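Local coordinates for MamA (PDB 3VTX), which is a magnetosome-associated protein of the tetratricopeptide-repeat family, an all-helical scaffold that probably serves protein-protein interactions, at residues 53-58 and 83-88. Residues are numbered along the deposited sequence; the frame is centred on the assembly and turned at random. Where two conformers were deposited one is given.
Sequences GLPNDA and NFMIDE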
loop_
_atom_site.group_PDB
_atom_site.type_symbol
_atom_site.label_atom_id
_atom_site.label_comp_id
_atom_site.label_asym_id
_atom_site.label_seq_id
_atom_site.Cartn_x
_atom_site.Cartn_y
_atom_site.Cartn_z
ATOM N N GLY A 53 9.161 -9.212 2.976
ATOM C CA GLY A 53 9.261 -8.980 1.588
ATOM C C GLY A 53 8.871 -10.171 0.734
ATOM O O GLY A 53 9.405 -10.376 -0.296
ATOM N N LEU A 54 7.900 -10.937 1.192
ATOM C CA LEU A 54 7.304 -12.045 0.412
ATOM C C LEU A 54 5.828 -11.871 0.140
ATOM O O LEU A 54 4.956 -12.590 0.641
ATOM C CB LEU A 54 7.570 -13.327 1.184
ATOM C CG LEU A 54 8.998 -13.779 1.340
ATOM C CD1 LEU A 54 9.007 -15.158 2.161
ATOM C CD2 LEU A 54 9.660 -13.998 -0.015
ATOM N N PRO A 55 5.482 -10.885 -0.692
ATOM C CA PRO A 55 4.143 -10.733 -1.110
ATOM C C PRO A 55 3.530 -11.977 -1.721
ATOM O O PRO A 55 2.289 -12.174 -1.573
ATOM C CB PRO A 55 4.238 -9.578 -2.113
ATOM C CG PRO A 55 5.614 -9.606 -2.609
ATOM C CD PRO A 55 6.403 -9.986 -1.409
ATOM N N ASN A 56 4.298 -12.816 -2.417
ATOM C CA ASN A 56 3.636 -14.009 -2.983
ATOM C C ASN A 56 2.993 -14.927 -1.912
ATOM O O ASN A 56 1.870 -15.398 -2.072
ATOM C CB ASN A 56 4.568 -14.781 -3.841
ATOM C CG ASN A 56 5.323 -15.863 -3.099
ATOM O OD1 ASN A 56 4.901 -17.047 -3.090
ATOM N ND2 ASN A 56 6.439 -15.471 -2.380
ATOM N N ASP A 57 3.682 -15.091 -0.797
ATOM C CA ASP A 57 3.167 -15.843 0.364
ATOM C C ASP A 57 2.072 -15.085 1.087
ATOM O O ASP A 57 1.099 -15.654 1.552
ATOM C CB ASP A 57 4.362 -16.210 1.271
ATOM C CG ASP A 57 5.152 -17.392 0.749
ATOM O OD1 ASP A 57 4.582 -18.490 0.647
ATOM O OD2 ASP A 57 6.319 -17.206 0.403
ATOM N N ALA A 58 2.233 -13.758 1.220
ATOM C CA ALA A 58 1.215 -12.978 1.839
ATOM C C ALA A 58 -0.121 -13.137 1.135
ATOM O O ALA A 58 -1.162 -13.294 1.792
ATOM C CB ALA A 58 1.652 -11.474 1.937
ATOM N N ASN A 83 -0.180 -7.537 -4.935
ATOM C CA ASN A 83 -0.417 -7.919 -6.325
ATOM C C ASN A 83 0.409 -7.049 -7.250
ATOM O O ASN A 83 0.971 -7.550 -8.235
ATOM C CB ASN A 83 -1.934 -7.854 -6.590
ATOM C CG ASN A 83 -2.642 -9.134 -6.206
ATOM O OD1 ASN A 83 -2.216 -10.222 -6.624
ATOM N ND2 ASN A 83 -3.854 -8.970 -5.735
ATOM N N PHE A 84 0.544 -5.764 -6.944
ATOM C CA PHE A 84 1.416 -4.898 -7.768
ATOM C C PHE A 84 2.867 -5.393 -7.648
ATOM O O PHE A 84 3.587 -5.455 -8.635
ATOM C CB PHE A 84 1.295 -3.483 -7.318
ATOM C CG PHE A 84 2.062 -2.446 -8.110
ATOM C CD1 PHE A 84 2.140 -2.481 -9.497
ATOM C CD2 PHE A 84 2.569 -1.326 -7.432
ATOM C CE1 PHE A 84 2.764 -1.471 -10.159
ATOM C CE2 PHE A 84 3.224 -0.330 -8.146
ATOM C CZ PHE A 84 3.291 -0.414 -9.478
ATOM N N MET A 85 3.287 -5.796 -6.447
ATOM C CA MET A 85 4.666 -6.286 -6.256
ATOM C C MET A 85 4.959 -7.532 -7.069
ATOM O O MET A 85 6.124 -7.756 -7.446
ATOM C CB MET A 85 4.971 -6.550 -4.770
ATOM C CG MET A 85 4.974 -5.294 -3.933
ATOM S SD MET A 85 5.203 -5.704 -2.224
ATOM C CE MET A 85 4.375 -4.349 -1.385
ATOM N N ILE A 86 3.990 -8.360 -7.312
ATOM C CA ILE A 86 4.178 -9.613 -8.020
ATOM C C ILE A 86 3.739 -9.524 -9.500
ATOM O O ILE A 86 3.624 -10.549 -10.178
ATOM C CB ILE A 86 3.510 -10.790 -7.327
ATOM C CG1 ILE A 86 1.996 -10.742 -7.394
ATOM C CG2 ILE A 86 4.090 -10.995 -5.875
ATOM C CD1 ILE A 86 1.345 -12.180 -7.325
ATOM N N ASP A 87 3.537 -8.277 -9.958
ATOM C CA ASP A 87 3.259 -8.008 -11.387
ATOM C C ASP A 87 1.908 -8.535 -11.827
ATOM O O ASP A 87 1.766 -9.085 -12.956
ATOM C CB ASP A 87 4.366 -8.640 -12.249
ATOM C CG ASP A 87 4.552 -7.913 -13.526
ATOM O OD1 ASP A 87 4.279 -6.698 -13.499
ATOM O OD2 ASP A 87 4.970 -8.543 -14.534
ATOM N N GLU A 88 0.928 -8.449 -10.948
ATOM C CA GLU A 88 -0.462 -8.852 -11.246
ATOM C C GLU A 88 -1.262 -7.546 -11.147
ATOM O O GLU A 88 -1.921 -7.285 -10.189
ATOM C CB GLU A 88 -0.983 -9.930 -10.315
ATOM C CG GLU A 88 -0.322 -11.286 -10.532
ATOM C CD GLU A 88 -0.621 -11.858 -11.919
ATOM O OE1 GLU A 88 -1.718 -11.551 -12.461
ATOM O OE2 GLU A 88 0.270 -12.550 -12.505
#
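The pyrrolidine ring of Pro55 meets Met85 and Ile86 with its CB-CG edge, and the two partners approach that edge from opposite sides of the mean ring plane. Met85 SD lies over one side, tilted outward past the rim, 3.9 Å from Pro55 CG. Ile86 CG2 lies beyond the same edge but on the other side, again 3.9 Å from Pro55 CG. Between them, closer to the ring plane, Met85 CB comes up to Pro55 CG at 3.8 Å. The amide of Asn56, a flat group beside the proline, turns away from this meeting and makes a weak bond through ND2 to Asp57 OD2 (3.3 Å, 130° at the hydrogen).

The torsions account for this grip. Met85 puts CG opposite its carbonyl carbon (chi1 -66°) and then runs extended to the sulfur, crossing the proline at about a right angle. Ile86 has CG1 between backbone N and carbonyl carbon (chi1 70°), which leaves the CG2 methyl to reach Pro55 and to sit 3.9 Å from Asn56 N. The side-chain contacts of Pro55 with Met85 and Ile86 are apolar, and the junction lies at the surface, though Met85 also touches Met50 of helix 39-51, and Ile86 touches Ile59 one turn further along helix 55-68.

Both backbones show how helix ends can meet at such a junction. Pro55 opens its helix directly after the N-cap Leu54, where a missing N-H costs no helical bond. Across from it, helix 73-85 stops in a Schellman motif with Asp87 at positive phi, Glu88 N bonding to Asn83 O at 2.9 Å. The beginning of one helix thus packs against the end of the next, a junction consistent with the stacked antiparallel helices of a tetratricopeptide-repeat solenoid.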